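PDB 3KUV: fluoroacetyl coenzyme A thioesterase from Streptomyces cattleya, which hydrolyses fluoroacetyl-CoA to fluoroacetate and CoA before it can react with citrate synthase, and so confers resistance to fluoroacetate, while leaving acetyl-CoA untouched. Local coordinates for residues E9-D14 with C53-A58; F15-H20 with E38-G43; K21-L26 with P31-F36; A90-V95 with L100-S105; V104-H107 with E112-S115. The protein carries 1 engineered substitution. All blocks are in the same frame, centred on the assembly; numbering follows the deposited sequence. Where two conformers were deposited one is given.

Interaction 1 (E9-D14 with C53-A58)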
# COMPACT_ATOMS: atom_id res chain seq x y z
N GLU B 9 -8.10 22.34 -3.56
CA GLU B 9 -8.54 22.21 -2.20
C GLU B 9 -7.74 21.08 -1.49
O GLU B 9 -7.41 20.04 -2.13
CB GLU B 9 -10.02 21.84 -2.18
CG GLU B 9 -10.57 21.69 -0.82
CD GLU B 9 -12.07 21.28 -0.75
OE1 GLU B 9 -12.52 20.35 -1.51
OE2 GLU B 9 -12.75 21.86 0.15
N ARG B 10 -7.29 21.38 -0.29
CA ARG B 10 -6.55 20.44 0.54
C ARG B 10 -7.43 19.91 1.64
O ARG B 10 -8.21 20.64 2.27
CB ARG B 10 -5.30 21.08 1.17
CG ARG B 10 -4.20 21.40 0.09
CD ARG B 10 -3.06 22.22 0.64
NE ARG B 10 -3.54 23.56 0.94
CZ ARG B 10 -2.82 24.45 1.64
NH1 ARG B 10 -1.64 24.12 2.14
NH2 ARG B 10 -3.29 25.65 1.87
N PHE B 11 -7.29 18.63 1.89
CA PHE B 11 -8.02 17.95 2.95
C PHE B 11 -6.96 17.30 3.83
O PHE B 11 -5.94 16.76 3.33
CB PHE B 11 -8.91 16.82 2.42
CG PHE B 11 -9.51 15.98 3.58
CD1 PHE B 11 -10.48 16.54 4.51
CD2 PHE B 11 -9.13 14.65 3.77
CE1 PHE B 11 -10.97 15.76 5.56
CE2 PHE B 11 -9.65 13.89 4.79
CZ PHE B 11 -10.54 14.42 5.70
N THR B 12 -7.13 17.39 5.15
CA THR B 12 -6.18 16.71 6.08
C THR B 12 -6.84 15.63 6.83
O THR B 12 -8.02 15.75 7.23
CB THR B 12 -5.42 17.65 7.01
OG1 THR B 12 -6.35 18.12 7.92
CG2 THR B 12 -4.98 18.91 6.20
N HIS B 13 -6.14 14.52 6.97
CA HIS B 13 -6.60 13.36 7.69
C HIS B 13 -5.55 12.96 8.73
O HIS B 13 -4.39 12.65 8.38
CB HIS B 13 -6.80 12.23 6.63
CG HIS B 13 -7.30 10.95 7.22
ND1 HIS B 13 -6.54 9.81 7.36
CD2 HIS B 13 -8.54 10.64 7.59
CE1 HIS B 13 -7.30 8.84 7.85
NE2 HIS B 13 -8.53 9.32 8.00
N ASP B 14 -5.94 12.95 10.03
CA ASP B 14 -4.98 12.66 11.09
C ASP B 14 -5.28 11.28 11.68
O ASP B 14 -6.45 10.85 11.86
CB ASP B 14 -5.08 13.67 12.27
CG ASP B 14 -4.89 15.08 11.83
OD1 ASP B 14 -3.98 15.35 11.03
OD2 ASP B 14 -5.70 15.96 12.16
N CYS B 53 -8.34 10.36 0.80
CA CYS B 53 -9.00 10.79 -0.44
C CYS B 53 -10.48 10.36 -0.47
O CYS B 53 -11.32 11.15 -0.94
CB CYS B 53 -8.23 10.30 -1.66
SG CYS B 53 -6.56 10.90 -1.76
N VAL B 54 -10.80 9.15 0.06
CA VAL B 54 -12.21 8.77 0.18
C VAL B 54 -13.05 9.75 1.00
O VAL B 54 -14.18 10.13 0.65
CB VAL B 54 -12.31 7.28 0.73
CG1 VAL B 54 -13.68 6.92 1.22
CG2 VAL B 54 -11.74 6.24 -0.32
N ARG B 55 -12.50 10.18 2.14
CA ARG B 55 -13.25 11.18 2.99
C ARG B 55 -13.43 12.50 2.23
O ARG B 55 -14.56 13.07 2.30
CB ARG B 55 -12.47 11.41 4.33
CG ARG B 55 -12.56 10.18 5.26
CD ARG B 55 -11.84 10.53 6.58
NE ARG B 55 -12.47 11.69 7.26
CZ ARG B 55 -11.88 12.43 8.23
NH1 ARG B 55 -10.59 12.26 8.65
NH2 ARG B 55 -12.58 13.38 8.87
N ALA B 56 -12.40 12.93 1.50
CA ALA B 56 -12.43 14.23 0.77
C ALA B 56 -13.54 14.15 -0.32
O ALA B 56 -14.26 15.14 -0.55
CB ALA B 56 -11.17 14.49 0.21
N MET B 57 -13.66 13.01 -0.98
CA MET B 57 -14.61 12.82 -2.09
C MET B 57 -16.01 12.59 -1.71
O MET B 57 -16.96 12.65 -2.58
CB MET B 57 -14.23 11.44 -2.70
CG MET B 57 -13.30 11.62 -3.68
SD MET B 57 -12.85 9.85 -4.27
CE MET B 57 -14.20 9.50 -5.36
N ALA B 58 -16.28 12.23 -0.49
CA ALA B 58 -17.64 11.71 -0.14
C ALA B 58 -18.83 12.61 -0.42
O ALA B 58 -19.89 12.13 -0.90
CB ALA B 58 -17.71 11.23 1.36
O HOH W 1 -8.69 13.56 10.97
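Phe-11, on strand 10-16, meets Ala-56 and Arg-55 near the end of helix 42-57 with different parts of its side chain. Its CB lies 3.9 Å from Ala-56 CB; the small methyl lets helix and strand come close here, the axes of the short segments passing 8.6 Å apart. The ring swings beside its own carbonyl carbon (chi1 171°), which carries its far end out to Arg-55. Toward Arg-55 it presents its edge, while Ala-56 lies over one face: Phe-11 CZ sits over the centre of the Arg-55 guanidinium, 3.5 Å from Arg-55 CZ, with the two planes almost perpendicular (88°). Arginine suits this place because its long chain, bent at chi3, brings the flat guanidinium over the ring edge, with Arg-55 CB also touching the ring. Two residues on, the imidazole edge of His-13 lies beside the same chain, though its exact spacing is doubtful. At Asp-14 the backbone takes over: a water accepts from Asp-14 N at 3.0 Å and from Arg-55 NH1 at 3.3 Å, bridging strand and helix where no direct hydrogen bond does. Strand 10-16 is an outer strand of this chain's hot dog sheet, bonded through its backbone to strand 85-96, while the central helix 42-57 also packs against strand 99-107.

Interaction 2 (F15-H20 with E38-G43). Engineered in segment 38-43: Ser-42 (natural residue Thr). With ACT (acetate ion), chain H.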
# COMPACT_ATOMS: atom_id res chain seq x y z
N PHE B 15 -4.20 10.53 11.96
CA PHE B 15 -4.35 9.15 12.42
C PHE B 15 -3.24 8.82 13.36
O PHE B 15 -2.05 8.79 12.97
CB PHE B 15 -4.24 8.19 11.20
CG PHE B 15 -4.42 6.75 11.59
CD1 PHE B 15 -5.67 6.25 12.05
CD2 PHE B 15 -3.34 5.88 11.45
CE1 PHE B 15 -5.76 4.81 12.36
CE2 PHE B 15 -3.47 4.53 11.72
CZ PHE B 15 -4.65 4.01 12.17
N VAL B 16 -3.56 8.59 14.64
CA VAL B 16 -2.53 8.12 15.59
C VAL B 16 -2.21 6.64 15.28
O VAL B 16 -3.11 5.81 15.27
CB VAL B 16 -3.06 8.24 17.03
CG1 VAL B 16 -2.00 7.69 18.09
CG2 VAL B 16 -3.32 9.72 17.36
N VAL B 17 -0.92 6.34 14.96
CA VAL B 17 -0.61 4.96 14.59
C VAL B 17 -0.66 4.03 15.83
O VAL B 17 0.11 4.26 16.77
CB VAL B 17 0.86 4.93 13.99
CG1 VAL B 17 1.30 3.46 13.61
CG2 VAL B 17 0.96 5.85 12.71
N PRO B 18 -1.55 3.01 15.77
CA PRO B 18 -1.60 2.03 16.89
C PRO B 18 -0.56 0.92 16.64
O PRO B 18 -0.01 0.76 15.52
CB PRO B 18 -3.01 1.46 16.77
CG PRO B 18 -3.31 1.45 15.27
CD PRO B 18 -2.50 2.67 14.71
N PRO B 19 -0.31 0.12 17.71
CA PRO B 19 0.65 -0.97 17.57
C PRO B 19 0.30 -1.95 16.47
O PRO B 19 1.24 -2.57 15.90
CB PRO B 19 0.59 -1.66 18.96
CG PRO B 19 0.23 -0.51 19.88
CD PRO B 19 -0.81 0.29 19.10
N HIS B 20 -0.97 -2.18 16.15
CA HIS B 20 -1.33 -3.17 15.14
C HIS B 20 -1.26 -2.70 13.67
O HIS B 20 -1.74 -3.36 12.79
CB HIS B 20 -2.74 -3.78 15.41
CG HIS B 20 -3.83 -2.76 15.48
ND1 HIS B 20 -4.12 -2.06 16.64
CD2 HIS B 20 -4.70 -2.33 14.53
CE1 HIS B 20 -5.13 -1.24 16.40
NE2 HIS B 20 -5.49 -1.36 15.13
N GLU B 38 9.35 -2.46 14.28
CA GLU B 38 7.95 -2.09 14.63
C GLU B 38 7.63 -0.69 14.17
O GLU B 38 7.66 0.32 14.92
CB GLU B 38 7.77 -2.21 16.14
CG GLU B 38 7.66 -3.71 16.55
CD GLU B 38 6.25 -4.27 16.33
OE1 GLU B 38 5.86 -4.43 15.18
OE2 GLU B 38 5.52 -4.58 17.30
N VAL B 39 7.45 -0.61 12.85
CA VAL B 39 7.20 0.71 12.21
C VAL B 39 6.03 0.54 11.22
O VAL B 39 5.73 -0.57 10.77
CB VAL B 39 8.45 1.24 11.42
CG1 VAL B 39 9.61 1.50 12.43
CG2 VAL B 39 8.90 0.27 10.31
N PHE B 40 5.34 1.68 11.01
CA PHE B 40 4.16 1.69 10.17
C PHE B 40 4.51 1.15 8.75
O PHE B 40 5.46 1.62 8.09
CB PHE B 40 3.74 3.21 10.18
CG PHE B 40 2.44 3.52 9.51
CD1 PHE B 40 2.36 4.61 8.59
CD2 PHE B 40 1.30 2.81 9.83
CE1 PHE B 40 1.06 4.94 7.99
CE2 PHE B 40 -0.01 3.14 9.31
CZ PHE B 40 -0.09 4.21 8.37
N ALA B 41 3.70 0.19 8.28
CA ALA B 41 4.02 -0.45 6.98
C ALA B 41 3.64 0.39 5.79
O ALA B 41 2.57 1.04 5.83
CB ALA B 41 3.33 -1.84 6.83
N SER B 42 4.42 0.25 4.70
CA SER B 42 4.10 0.93 3.47
C SER B 42 2.65 0.60 2.99
O SER B 42 1.97 1.50 2.54
CB SER B 42 5.06 0.55 2.38
OG SER B 42 6.33 1.11 2.62
N GLY B 43 2.22 -0.65 3.11
CA GLY B 43 0.89 -0.97 2.60
C GLY B 43 -0.17 -0.28 3.46
O GLY B 43 -1.25 0.06 2.96
C ACT H . 8.11 -0.61 5.38
O ACT H . 9.16 -1.20 4.85
OXT ACT H . 6.96 -1.00 5.03
CH3 ACT H . 8.21 0.44 6.41
O HOH W 2 3.63 -2.78 17.56
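Val-17 lays its methyl CG2 over one face of the Phe-40 ring, 4.3 Å from the ring centroid and only 14° off the normal, a CH-pi contact displaced toward the rim. Its other methyl comes past the rim, with Val-17 CG1 3.8 Å from Phe-40 CD2. A branched residue suits this spot, since it meets the ring both over its face and at its border. Phe-40 holds CG anti to its backbone N (chi1 -173°), which extends the ring from its loop back toward residues 15-17. Phe-15 adds a looser apolar touch, its CE2 4.4 Å from Phe-40 CE2. At the other end a water donates to Pro-19 O at 2.9 Å and to Glu-38 OE2 at 2.6 Å, tying the two loops together through polar groups.

Past Phe-40 the chain enters helix 42-57, with Ala-41 at its N-cap and the active-site position 42 just after. The residue there is an engineered serine in place of threonine. Ser-42 N donates to acetate OXT at 2.9 Å and nearly straight (164°), using an amide of the first helical turn; the helix start may help attract the anion. Phe-40 packs on Tyr-27 of the second subunit, and the acetate too is held across the dimer. The chemistry thus divides in two: dispersion packs Val-17 against Phe-40, the residue just before the N-cap, whereas two backbone N-H groups, from Ser-42 and from Gly-69 of the second subunit, bind the carboxylate.

Interaction 3 (K21-L26 with P31-F36)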
# COMPACT_ATOMS: atom_id res chain seq x y z
N LYS B 21 -0.52 -1.58 13.44
CA LYS B 21 -0.29 -1.18 12.04
C LYS B 21 1.17 -1.22 11.65
O LYS B 21 1.58 -0.56 10.71
CB LYS B 21 -0.84 0.24 11.77
CG LYS B 21 -2.38 0.33 12.02
CD LYS B 21 -3.18 -0.42 10.97
CE LYS B 21 -4.62 -0.10 11.28
NZ LYS B 21 -5.55 -1.07 10.65
N THR B 22 1.94 -2.02 12.38
CA THR B 22 3.35 -2.22 11.95
C THR B 22 3.46 -3.30 10.91
O THR B 22 2.51 -3.98 10.60
CB THR B 22 4.23 -2.55 13.19
OG1 THR B 22 3.76 -3.78 13.79
CG2 THR B 22 4.18 -1.40 14.22
N VAL B 23 4.68 -3.38 10.32
CA VAL B 23 4.90 -4.34 9.22
C VAL B 23 4.41 -5.77 9.50
O VAL B 23 3.75 -6.37 8.64
CB VAL B 23 6.39 -4.34 8.94
CG1 VAL B 23 6.76 -5.46 7.94
CG2 VAL B 23 6.79 -2.95 8.33
N ARG B 24 4.81 -6.29 10.67
CA ARG B 24 4.35 -7.67 10.98
C ARG B 24 2.86 -7.94 10.96
O ARG B 24 2.41 -9.08 10.67
CB ARG B 24 5.03 -8.15 12.29
CG ARG B 24 4.53 -7.41 13.57
CD ARG B 24 5.24 -7.97 14.83
NE ARG B 24 4.57 -7.33 15.95
CZ ARG B 24 4.19 -7.90 17.09
NH1 ARG B 24 4.51 -9.17 17.36
NH2 ARG B 24 3.58 -7.13 17.99
N HIS B 25 2.08 -6.90 11.27
CA HIS B 25 0.63 -7.01 11.22
C HIS B 25 0.01 -6.93 9.84
O HIS B 25 -1.17 -7.35 9.64
CB HIS B 25 0.05 -5.87 12.10
CG HIS B 25 0.32 -6.04 13.55
ND1 HIS B 25 -0.52 -6.77 14.38
CD2 HIS B 25 1.31 -5.53 14.32
CE1 HIS B 25 -0.01 -6.73 15.61
NE2 HIS B 25 1.10 -6.02 15.61
N LEU B 26 0.77 -6.40 8.86
CA LEU B 26 0.18 -6.43 7.47
C LEU B 26 0.06 -7.85 6.90
O LEU B 26 -0.94 -8.17 6.25
CB LEU B 26 1.02 -5.47 6.61
CG LEU B 26 0.43 -5.25 5.18
CD1 LEU B 26 -0.82 -4.34 5.26
CD2 LEU B 26 1.52 -4.57 4.38
N PRO B 31 6.74 -15.00 7.52
CA PRO B 31 7.89 -15.06 8.40
C PRO B 31 8.91 -13.98 8.21
O PRO B 31 9.53 -13.57 9.18
CB PRO B 31 8.48 -16.50 8.13
CG PRO B 31 7.41 -17.21 7.33
CD PRO B 31 6.65 -16.12 6.59
N GLU B 32 9.01 -13.47 6.97
CA GLU B 32 9.98 -12.41 6.73
C GLU B 32 9.48 -11.11 7.49
O GLU B 32 10.28 -10.45 8.19
CB GLU B 32 10.07 -12.09 5.20
CG GLU B 32 10.86 -13.19 4.47
CD GLU B 32 10.06 -14.44 4.17
OE1 GLU B 32 10.72 -15.37 3.70
OE2 GLU B 32 8.83 -14.49 4.16
N PHE B 33 8.21 -10.82 7.38
CA PHE B 33 7.66 -9.57 8.02
C PHE B 33 7.65 -9.66 9.53
O PHE B 33 7.71 -8.63 10.21
CB PHE B 33 6.28 -9.21 7.51
CG PHE B 33 6.23 -8.67 6.08
CD1 PHE B 33 5.03 -8.23 5.59
CD2 PHE B 33 7.35 -8.62 5.28
CE1 PHE B 33 4.87 -7.69 4.27
CE2 PHE B 33 7.26 -8.13 3.95
CZ PHE B 33 6.02 -7.71 3.42
N ALA B 34 7.65 -10.89 10.05
CA ALA B 34 7.55 -11.09 11.49
C ALA B 34 8.77 -10.59 12.24
O ALA B 34 8.63 -10.28 13.44
CB ALA B 34 7.25 -12.61 11.76
N GLU B 35 9.93 -10.49 11.57
CA GLU B 35 11.18 -10.01 12.15
C GLU B 35 11.49 -8.53 11.90
O GLU B 35 12.58 -8.04 12.25
CB GLU B 35 12.39 -10.85 11.70
CG GLU B 35 12.67 -10.94 10.21
CD GLU B 35 13.92 -11.83 9.84
OE1 GLU B 35 14.00 -12.35 8.69
OE2 GLU B 35 14.83 -12.02 10.70
N PHE B 36 10.58 -7.82 11.22
CA PHE B 36 10.91 -6.45 10.86
C PHE B 36 10.77 -5.51 12.05
O PHE B 36 10.00 -5.79 12.99
CB PHE B 36 9.92 -5.94 9.78
CG PHE B 36 10.40 -6.07 8.32
CD1 PHE B 36 10.47 -4.95 7.50
CD2 PHE B 36 10.69 -7.30 7.79
CE1 PHE B 36 10.88 -5.08 6.18
CE2 PHE B 36 11.16 -7.42 6.45
CZ PHE B 36 11.18 -6.30 5.66
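With CG1 anti to its backbone N (chi1 171°), Val-23 thrusts that methyl between Phe-33 and Phe-36, while Phe-33 turns its ring to meet it by placing CG opposite its own carbonyl carbon (chi1 -72°). Val-23 CG1 lies 3.7 Å from Phe-33 CG and 4.2 Å from the ring centroid, 30° off the normal, an off-centre CH-pi contact near the root of the ring. The same methyl is 3.7 Å from Phe-36 CB, so one compact branch fills the angle between two bulky aromatics. Beside this wedge Arg-24 contributes only the base of its side chain: Arg-24 CB rests 3.4 Å from Phe-33 O and 4.0 Å from Ala-34 CA. Its extended remainder leads away to the surface, where NE makes a long, weak ion pair with Glu-38. Arg-24 CA and Ala-34 CA, 4.7 Å apart, are the nearest CA pair; the Ala-34 methyl points away, toward the exposed side.

Each segment holds a short, weakly bonded helical turn in the excursion between strand 10-16 and helix 42-57. The second subunit covers part of them, with Phe-33 on its Gly-47, Phe-36 on its Ser-67 and Leu-26 on its own counterpart. No hydrogen bond joins the two segments. Cohesion across this contact therefore rests on shape and apolar burial, while the few sound backbone bonds, such as Phe-36 N to Phe-33 O at 3.1 Å, lie within each turn, and the rest are weak.

Interaction 4 (A90-V95 with L100-S105). With ACT (acetate ion), chain I.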
# COMPACT_ATOMS: atom_id res chain seq x y z
N ALA B 90 -4.20 15.66 1.36
CA ALA B 90 -4.61 15.24 -0.02
C ALA B 90 -5.08 16.49 -0.74
O ALA B 90 -5.94 17.21 -0.24
CB ALA B 90 -5.76 14.28 0.04
N GLU B 91 -4.61 16.69 -1.94
CA GLU B 91 -4.91 17.93 -2.68
C GLU B 91 -5.42 17.47 -4.01
O GLU B 91 -4.75 16.77 -4.78
CB GLU B 91 -3.67 18.73 -2.82
CG GLU B 91 -4.03 20.10 -3.42
CD GLU B 91 -2.87 21.10 -3.43
OE1 GLU B 91 -1.80 20.90 -2.76
OE2 GLU B 91 -3.08 22.14 -4.12
N LEU B 92 -6.63 17.88 -4.37
CA LEU B 92 -7.25 17.46 -5.64
C LEU B 92 -6.54 18.10 -6.86
O LEU B 92 -6.42 19.36 -6.91
CB LEU B 92 -8.75 17.81 -5.63
CG LEU B 92 -9.46 17.30 -6.84
CD1 LEU B 92 -9.46 15.77 -6.99
CD2 LEU B 92 -10.94 17.81 -7.01
N ARG B 93 -6.12 17.29 -7.84
CA ARG B 93 -5.48 17.83 -9.07
C ARG B 93 -6.46 17.98 -10.20
O ARG B 93 -6.33 18.94 -10.98
CB ARG B 93 -4.32 16.88 -9.58
CG ARG B 93 -3.16 16.74 -8.56
CD ARG B 93 -2.19 15.72 -9.19
NE ARG B 93 -1.45 16.32 -10.33
CZ ARG B 93 -0.69 15.68 -11.20
NH1 ARG B 93 -0.61 14.33 -11.13
NH2 ARG B 93 -0.03 16.34 -12.12
N SER B 94 -7.40 17.04 -10.30
CA SER B 94 -8.32 17.04 -11.46
C SER B 94 -9.41 16.09 -11.25
O SER B 94 -9.27 15.11 -10.57
CB SER B 94 -7.59 16.66 -12.75
OG SER B 94 -7.08 15.31 -12.66
N VAL B 95 -10.52 16.38 -11.96
CA VAL B 95 -11.70 15.48 -12.04
C VAL B 95 -12.02 15.32 -13.53
O VAL B 95 -12.18 16.34 -14.28
CB VAL B 95 -12.89 16.02 -11.29
CG1 VAL B 95 -14.04 15.05 -11.45
CG2 VAL B 95 -12.59 16.18 -9.89
N LEU B 100 -10.58 10.75 -10.56
CA LEU B 100 -10.14 11.83 -9.65
C LEU B 100 -8.65 11.59 -9.36
O LEU B 100 -8.26 10.45 -9.08
CB LEU B 100 -10.93 11.94 -8.32
CG LEU B 100 -12.38 12.40 -8.43
CD1 LEU B 100 -13.27 11.24 -8.84
CD2 LEU B 100 -12.88 13.02 -7.13
N SER B 101 -7.83 12.62 -9.44
CA SER B 101 -6.37 12.53 -9.32
C SER B 101 -5.98 13.45 -8.24
O SER B 101 -6.49 14.63 -8.11
CB SER B 101 -5.70 13.00 -10.62
OG SER B 101 -6.03 12.16 -11.76
N TRP B 102 -5.04 13.02 -7.39
CA TRP B 102 -4.67 13.71 -6.18
C TRP B 102 -3.13 13.81 -6.05
O TRP B 102 -2.43 12.89 -6.56
CB TRP B 102 -5.16 12.87 -5.00
CG TRP B 102 -6.68 12.51 -5.04
CD1 TRP B 102 -7.29 11.44 -5.65
CD2 TRP B 102 -7.61 13.19 -4.35
NE1 TRP B 102 -8.62 11.49 -5.45
CE2 TRP B 102 -8.86 12.61 -4.65
CE3 TRP B 102 -7.54 14.36 -3.53
CZ2 TRP B 102 -10.01 13.05 -4.06
CZ3 TRP B 102 -8.64 14.82 -3.03
CH2 TRP B 102 -9.90 14.18 -3.28
N ARG B 103 -2.62 14.85 -5.40
CA ARG B 103 -1.29 14.91 -4.86
C ARG B 103 -1.43 14.59 -3.39
O ARG B 103 -2.31 15.20 -2.67
CB ARG B 103 -0.66 16.31 -5.10
CG ARG B 103 0.77 16.38 -4.85
CD ARG B 103 1.49 17.76 -5.06
NE ARG B 103 2.92 17.50 -4.78
CZ ARG B 103 3.52 17.45 -3.58
NH1 ARG B 103 2.86 17.67 -2.45
NH2 ARG B 103 4.83 17.18 -3.53
N VAL B 104 -0.62 13.67 -2.87
CA VAL B 104 -0.70 13.27 -1.46
C VAL B 104 0.65 13.43 -0.77
O VAL B 104 1.73 13.31 -1.39
CB VAL B 104 -1.20 11.84 -1.30
CG1 VAL B 104 -2.69 11.79 -1.72
CG2 VAL B 104 -0.43 10.76 -2.12
N SER B 105 0.62 13.73 0.52
CA SER B 105 1.87 13.72 1.30
C SER B 105 1.53 13.40 2.72
O SER B 105 0.33 13.47 3.13
CB SER B 105 2.61 15.01 1.21
OG SER B 105 1.84 16.08 1.75
C ACT I . 6.08 17.59 -7.19
O ACT I . 5.26 18.26 -6.45
OXT ACT I . 6.31 18.13 -8.30
CH3 ACT I . 6.77 16.28 -6.82
O HOH W 3 -2.33 12.50 -9.61
O HOH W 4 -8.49 13.04 -13.27
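Ser-101 O receives two backbone N-H groups from the opposite strand: Arg-93 N at 2.7 Å, and Ser-94 N in a weak bond at 3.4 Å. Two consecutive residues facing one partner make a classic beta bulge, and the register shifts by one there. Arg-93, the extra residue, turns toward strand 100-105, its aliphatic part lying along the backbone, and its NH1 shares a water with Trp-102 O. Ser-101 N returns a bond to Ser-94 O at 3.1 Å, and a second water sits between the two serine hydroxyls, small polar groups fitted to this partly solvated side. Further along, Glu-91 and Arg-103 form a regular hydrogen-bonded pair, with Glu-91 N 2.8 Å from Arg-103 O.

These strands, 85-96 and 99-107, are a hairpin of the antiparallel sheet that wraps the central helix 42-57 in the hot dog fold. The apolar face, bearing Ala-90, Leu-92, Leu-100, Trp-102 and Val-104, is the one turned inward, and Trp-102 meets Cys-53, Ala-56 and Met-57 of that helix. Leu-92 CD1 stands almost exactly above the six-membered ring of Trp-102, 3.9 Å from its centroid and 4° off the normal. Leucine reaches this spot because CG is anti to its backbone N (chi1 -175°), while Ala-90 CB, 4.0 Å from Trp-102 CE3, is short enough to leave the indole its width. On the other face Arg-103 extends outward and its NE donates to an acetate O at 3.0 Å.

Interaction 5 (V104-H107 with E112-S115)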
# COMPACT_ATOMS: atom_id res chain seq x y z
N VAL B 104 -0.62 13.67 -2.87
CA VAL B 104 -0.70 13.27 -1.46
C VAL B 104 0.65 13.43 -0.77
O VAL B 104 1.73 13.31 -1.39
CB VAL B 104 -1.20 11.84 -1.30
CG1 VAL B 104 -2.69 11.79 -1.72
CG2 VAL B 104 -0.43 10.76 -2.12
N SER B 105 0.62 13.73 0.52
CA SER B 105 1.87 13.72 1.30
C SER B 105 1.53 13.40 2.72
O SER B 105 0.33 13.47 3.13
CB SER B 105 2.61 15.01 1.21
OG SER B 105 1.84 16.08 1.75
N ALA B 106 2.52 12.98 3.47
CA ALA B 106 2.25 12.55 4.87
C ALA B 106 3.46 12.92 5.76
O ALA B 106 4.61 13.01 5.28
CB ALA B 106 1.94 11.05 4.96
N HIS B 107 3.17 13.31 6.99
CA HIS B 107 4.20 13.64 7.96
C HIS B 107 3.73 13.05 9.27
O HIS B 107 2.51 12.86 9.50
CB HIS B 107 4.32 15.14 7.88
CG HIS B 107 3.55 15.89 8.86
ND1 HIS B 107 2.64 16.85 8.51
CD2 HIS B 107 3.51 15.79 10.22
CE1 HIS B 107 2.06 17.32 9.60
NE2 HIS B 107 2.55 16.68 10.66
N GLU B 112 8.76 14.48 7.60
CA GLU B 112 8.00 14.17 6.38
C GLU B 112 8.21 12.68 6.09
O GLU B 112 9.39 12.18 6.17
CB GLU B 112 8.51 15.14 5.31
CG GLU B 112 8.46 14.76 3.89
CD GLU B 112 7.16 15.09 3.12
OE1 GLU B 112 6.97 16.26 2.60
OE2 GLU B 112 6.35 14.15 2.93
N ILE B 113 7.19 11.89 5.81
CA ILE B 113 7.37 10.47 5.65
C ILE B 113 7.05 10.01 4.24
O ILE B 113 7.36 8.86 3.92
CB ILE B 113 6.58 9.59 6.64
CG1 ILE B 113 5.06 9.84 6.44
CG2 ILE B 113 6.95 9.98 8.09
CD1 ILE B 113 4.21 8.79 7.26
N GLY B 114 6.47 10.82 3.34
CA GLY B 114 6.25 10.26 1.93
C GLY B 114 5.44 11.30 1.18
O GLY B 114 4.71 12.10 1.79
N SER B 115 5.52 11.23 -0.14
CA SER B 115 4.71 12.12 -0.99
C SER B 115 4.63 11.55 -2.37
O SER B 115 5.46 10.70 -2.76
CB SER B 115 5.17 13.60 -1.11
OG SER B 115 6.39 13.67 -1.73
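Ala-106 and Ile-113 meet flank to flank, with Ala-106 CB 3.7 Å from Ile-113 CG1. Ile-113 places CG1 between its backbone N and carbonyl carbon (chi1 61°), which brings that branch alongside Ala-106 and lets CD1 reach the same methyl. A small alanine leaves width for the branched isoleucine, and both also pack on Met-45 of helix 42-57. In the backbone, Ala-106 O accepts from Ile-113 N at 2.9 Å, nearly straight (172°), and weakly from Gly-114 N at 3.5 Å. Ile-113 and Gly-114 both lie opposite Ala-106, the signature of a classic bulge, in this hairpin of the hot dog sheet. Gly-114 has phi 173°, which glycine adopts more readily than other residues, and its O takes the Ala-106 N-H at 2.9 Å. The bulged strand borders the active site: Ile-113 O accepts a weak bond from the active-site His-76 ND1, and Glu-112 O one from Thr-77 OG1. On the opposite face Ser-105 and Ser-115 stand as neighbours, CB to CB 3.7 Å. Glu-112 bends at chi2, folding its carboxylate over the bulge: OE2 takes a weak bond from Gly-114 N, yet lies 3.1 Å from Ala-106 O and 2.9 Å from Gly-114 O; two carbonyl oxygens this near could raise the carboxyl's pKa, or the modelled position may be strained.

In the fold
Interactions 4 and 5 are successive hairpin contacts of one sheet, share Val-104 and Ser-105 on strand 99-107, and each carries a classic bulge; main-chain hydrogen bonds dominate both. Interaction 1 instead sets the C-terminal part of helix 42-57 against strand 10-16; interaction 2 packs the loop leading into that helix on the end of the strand and the loop after it. Both rely on side-chain packing with a bridging water. Interaction 1 abuts interaction 4 through backbone bonds between neighbouring strands. Interaction 2 is the most buried, and beside it lies the acetate site. Interaction 3, nested within its loop, is a surface contact of apolar side chains, linked to it by Thr-22 and Glu-38. Interactions 1, 2 and 3 touch the second subunit, whereas 4 and 5 do not.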